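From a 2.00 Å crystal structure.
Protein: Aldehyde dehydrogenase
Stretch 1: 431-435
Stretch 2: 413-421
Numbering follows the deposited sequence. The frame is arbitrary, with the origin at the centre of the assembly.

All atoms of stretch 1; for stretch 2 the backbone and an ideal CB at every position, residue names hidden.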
ATOM      1  N   SER A 431      -1.581   5.999   5.470  1.00 15.39           N
ATOM      2  CA  SER A 431      -1.963   7.109   6.337  1.00 25.94           C
ATOM      3  C   SER A 431      -1.206   8.373   5.926  1.00 23.87           C
ATOM      4  O   SER A 431      -1.301   9.415   6.586  1.00 19.35           O
ATOM      5  CB  SER A 431      -1.621   6.768   7.790  1.00 15.50           C
ATOM      6  OG  SER A 431      -0.236   6.468   7.910  1.00 21.86           O
ATOM      7  N   ASP A 432      -0.442   8.283   4.838  1.00 17.92           N
ATOM      8  CA  ASP A 432       0.426   9.392   4.476  1.00 17.25           C
ATOM      9  C   ASP A 432      -0.326  10.534   3.812  1.00 19.75           C
ATOM     10  O   ASP A 432      -1.391  10.339   3.207  1.00 19.32           O
ATOM     11  CB  ASP A 432       1.595   8.932   3.594  1.00 16.91           C
ATOM     12  CG  ASP A 432       2.450   7.851   4.264  1.00 20.81           C
ATOM     13  OD1 ASP A 432       2.456   7.745   5.511  1.00 20.34           O
ATOM     14  OD2 ASP A 432       3.115   7.098   3.534  1.00 20.58           O
ATOM     15  N   ASN A 433       0.220  11.735   3.978  1.00 16.07           N
ATOM     16  CA  ASN A 433      -0.018  12.813   3.028  1.00 15.45           C
ATOM     17  C   ASN A 433       0.846  12.414   1.868  1.00 10.77           C
ATOM     18  O   ASN A 433       2.070  12.395   1.972  1.00 13.68           O
ATOM     19  CB  ASN A 433       0.471  14.146   3.590  1.00 19.51           C
ATOM     20  CG  ASN A 433      -0.549  14.820   4.506  1.00 17.09           C
ATOM     21  OD1 ASN A 433      -1.319  14.163   5.196  1.00 20.43           O
ATOM     22  ND2 ASN A 433      -0.543  16.145   4.519  1.00 23.04           N
ATOM     23  N   ILE A 434       0.235  12.063   0.758  1.00 19.72           N
ATOM     24  CA  ILE A 434       1.027  11.319  -0.194  1.00 23.70           C
ATOM     25  C   ILE A 434       1.765  12.180  -1.208  1.00 28.92           C
ATOM     26  O   ILE A 434       1.351  13.309  -1.534  1.00 21.40           O
ATOM     27  CB  ILE A 434       0.306  10.067  -0.764  1.00 31.36           C
ATOM     28  CG1 ILE A 434      -0.675  10.413  -1.867  1.00 17.93           C
ATOM     29  CG2 ILE A 434      -0.274   9.212   0.358  1.00 25.29           C
ATOM     30  CD1 ILE A 434      -0.123   9.984  -3.198  1.00 23.74           C
ATOM     31  N   GLY A 435       2.921  11.656  -1.605  1.00 22.12           N
ATOM     32  CA  GLY A 435       3.834  12.334  -2.509  1.00 19.97           C
ATOM     33  C   GLY A 435       4.616  11.312  -3.297  1.00 14.09           C
ATOM     34  O   GLY A 435       4.170  10.173  -3.430  1.00 18.64           O
ATOM     35  N   UNK A 413       4.486  21.522   9.072  1.00 24.69           N
ATOM     36  CA  UNK A 413       5.505  20.805   8.375  1.00 22.61           C
ATOM     37  C   UNK A 413       5.192  19.373   7.918  1.00 23.66           C
ATOM     38  O   UNK A 413       6.068  18.640   7.611  1.00 24.21           O
ATOM     39  CB  UNK A 413       6.740  20.771   9.278  1.00 22.61           C
ATOM     40  N   UNK A 414       3.931  19.006   7.870  1.00 27.08           N
ATOM     41  CA  UNK A 414       3.512  17.746   7.243  1.00 20.85           C
ATOM     42  C   UNK A 414       3.836  17.781   5.752  1.00 30.72           C
ATOM     43  O   UNK A 414       4.063  18.859   5.175  1.00 22.30           O
ATOM     44  CB  UNK A 414       2.018  17.498   7.460  1.00 20.85           C
ATOM     45  N   UNK A 415       3.873  16.608   5.125  1.00 26.35           N
ATOM     46  CA  UNK A 415       4.098  16.549   3.686  1.00 16.89           C
ATOM     47  C   UNK A 415       2.975  17.324   2.977  1.00 17.55           C
ATOM     48  O   UNK A 415       1.801  17.067   3.232  1.00 18.51           O
ATOM     49  CB  UNK A 415       4.157  15.099   3.201  1.00 16.89           C
ATOM     50  N   UNK A 416       3.343  18.312   2.127  1.00 25.16           N
ATOM     51  CA  UNK A 416       2.340  19.083   1.387  1.00 21.45           C
ATOM     52  C   UNK A 416       1.603  18.207   0.378  1.00 21.30           C
ATOM     53  O   UNK A 416       2.226  17.679  -0.553  1.00 19.13           O
ATOM     54  CB  UNK A 416       2.998  20.264   0.671  1.00 21.45           C
ATOM     55  N   UNK A 417       0.288  18.071   0.567  1.00 16.05           N
ATOM     56  CA  UNK A 417      -0.518  17.142  -0.217  1.00 21.21           C
ATOM     57  C   UNK A 417      -1.997  17.471  -0.210  1.00 21.08           C
ATOM     58  O   UNK A 417      -2.535  18.021   0.758  1.00 18.85           O
ATOM     59  CB  UNK A 417      -0.317  15.717   0.304  1.00 21.21           C
ATOM     60  N   UNK A 418      -2.661  17.083  -1.292  1.00 15.56           N
ATOM     61  CA  UNK A 418      -4.102  17.193  -1.369  1.00 18.23           C
ATOM     62  C   UNK A 418      -4.769  15.819  -1.409  1.00 18.24           C
ATOM     63  O   UNK A 418      -5.993  15.722  -1.494  1.00 23.38           O
ATOM     64  CB  UNK A 418      -4.500  18.010  -2.600  1.00 18.23           C
ATOM     65  N   UNK A 419      -3.947  14.766  -1.333  1.00 28.56           N
ATOM     66  CA  UNK A 419      -4.424  13.396  -1.069  1.00 28.53           C
ATOM     67  C   UNK A 419      -3.942  12.951   0.310  1.00 22.93           C
ATOM     68  O   UNK A 419      -2.763  12.677   0.528  1.00 17.40           O
ATOM     69  CB  UNK A 419      -3.935  12.425  -2.146  1.00 28.53           C
ATOM     70  N   UNK A 420      -4.888  12.921   1.239  1.00 16.43           N
ATOM     71  CA  UNK A 420      -4.613  12.693   2.631  1.00 19.90           C
ATOM     72  C   UNK A 420      -5.116  11.293   2.965  1.00 19.35           C
ATOM     73  O   UNK A 420      -6.323  11.071   3.067  1.00 17.83           O
ATOM     74  CB  UNK A 420      -5.263  13.760   3.514  1.00 19.90           C
ATOM     75  N   UNK A 421      -4.197  10.337   3.086  1.00 20.59           N
ATOM     76  CA  UNK A 421      -4.593   8.951   3.340  1.00 19.45           C
ATOM     77  C   UNK A 421      -5.177   8.797   4.731  1.00 20.11           C
ATOM     78  O   UNK A 421      -4.735   9.479   5.657  1.00 16.07           O
ATOM     79  CB  UNK A 421      -3.399   8.010   3.168  1.00 19.45           C
TER

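Position 413 lies at the far end of the stretch, and its ideal CB has nothing of stretch 1 within 5.5 Å. This contact therefore sets no preference, and many residues would serve. The deposited residue is Asn 413, whose side chain stays out of reach.

At 414 the CA-to-CB bond points toward stretch 1, and the ideal CB stands 4.1 Å from ND2 of Asn 433. That is close enough to touch the amide but leaves no defined pocket, so small, aliphatic or polar residues could all be accepted. Leu 414 is found, and its CB packs against the carboxamide at the same 4.1 Å.

The backbone at 415 has phi/psi of -60/125, open to most residues, and its carbonyl is already occupied: ND2 of Asn 433 donates a hydrogen bond to O of 415, 2.8 Å away. The ideal CB points toward stretch 1, 3.6 Å from O of Asn 433, and beyond it lies the backbone leading to Gly 435, which has no side chain to fill the space. A modest aliphatic group would suit, though a small polar one is conceivable. Val 415 is deposited; its CB lies 3.9 Å from CB of Asn 433, covering that side chain near its root while the main chain receives the amide.

At 416 CA-to-CB points away, and a phi of -66 is compatible with proline as well as with other residues. Pro 416 takes the place. Its contribution is through the backbone: a water donates to O of Pro 416 (2.6 Å) and to O of Ile 434 (2.9 Å), joining two acceptors that could not bond to each other.

Position 417 has an extended backbone, -160/152, and a CB directed at stretch 1, 3.5 Å from O of Ile 434 and 3.7 Å from CB of Asn 433. With atoms so near, a small side chain is the natural expectation: alanine, or perhaps serine. Ala 417 sets its methyl against CB of Asn 433 at 3.7 Å.

Position 418 turns away and beyond reach, leaving the choice open; it is Leu 418.

At 419 the CB points sideways, with CG1 of Ile 434 3.8 Å from its ideal position. A beta-branched or aliphatic residue would suit. Thr 419 places CG2 3.8 Å from CG1 of Ile 434, while its OG1 is hydrogen-bonded elsewhere in the structure. Its O accepts a nearly straight bond (171°) from N of Ile 434 at 3.1 Å.

Position 420 is bridged to Asn 433, CA to CA 4.6 Å. Its CA-to-CB bond points sideways, yet the ideal CB already stands 4.3 Å from OD1 of Asn 433, so even a short side chain would touch the carboxamide; a longer aliphatic one could cover more of it. Leu 420 brings its end closer, CD2 lying 3.5 Å from ND2 of Asn 433.

At 421 an ideal CB would sit only 3.1 Å from O of Asp 432, a tight fit that favours glycine. Gly 421 avoids this crowding, and its N donates to O of Asp 432 at 2.8 Å.

Stretch 2, residues 413-421: NLVPALTLG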
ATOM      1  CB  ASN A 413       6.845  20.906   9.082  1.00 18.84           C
ATOM      2  CG  ASN A 413       7.428  22.317   9.077  1.00 25.89           C
ATOM      3  OD1 ASN A 413       7.355  23.022   8.126  1.00 21.09           O
ATOM      4  ND2 ASN A 413       7.981  22.707  10.181  1.00 31.69           N
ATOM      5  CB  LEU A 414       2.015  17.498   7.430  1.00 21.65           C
ATOM      6  CG  LEU A 414       1.425  17.215   8.814  1.00 19.62           C
ATOM      7  CD1 LEU A 414      -0.063  16.946   8.700  1.00 19.05           C
ATOM      8  CD2 LEU A 414       2.126  16.032   9.511  1.00 19.49           C
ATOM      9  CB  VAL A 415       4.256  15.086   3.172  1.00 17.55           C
ATOM     10  CG1 VAL A 415       4.252  15.045   1.651  1.00 18.00           C
ATOM     11  CG2 VAL A 415       5.564  14.467   3.697  1.00 13.94           C
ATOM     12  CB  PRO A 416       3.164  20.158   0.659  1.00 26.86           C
ATOM     13  CG  PRO A 416       4.507  20.112   1.246  1.00 29.27           C
ATOM     14  CD  PRO A 416       4.715  18.757   1.816  1.00 20.18           C
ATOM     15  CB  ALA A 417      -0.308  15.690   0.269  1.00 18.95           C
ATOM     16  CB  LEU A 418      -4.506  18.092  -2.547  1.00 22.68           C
ATOM     17  CG  LEU A 418      -4.112  19.564  -2.344  1.00 24.12           C
ATOM     18  CD1 LEU A 418      -4.052  20.286  -3.677  1.00 16.86           C
ATOM     19  CD2 LEU A 418      -5.032  20.292  -1.385  1.00 27.38           C
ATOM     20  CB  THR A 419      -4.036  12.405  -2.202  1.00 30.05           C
ATOM     21  OG1 THR A 419      -4.717  12.795  -3.395  1.00 19.38           O
ATOM     22  CG2 THR A 419      -4.439  10.952  -1.866  1.00 13.94           C
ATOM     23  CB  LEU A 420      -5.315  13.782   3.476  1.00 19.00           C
ATOM     24  CG  LEU A 420      -5.084  15.254   3.059  1.00 25.40           C
ATOM     25  CD1 LEU A 420      -5.729  16.244   4.034  1.00 18.49           C
ATOM     26  CD2 LEU A 420      -3.619  15.583   2.941  1.00 19.54           C
TER
HETATM   27  O   HOH W   1       3.096  15.590  -1.929  1.00 17.43           O
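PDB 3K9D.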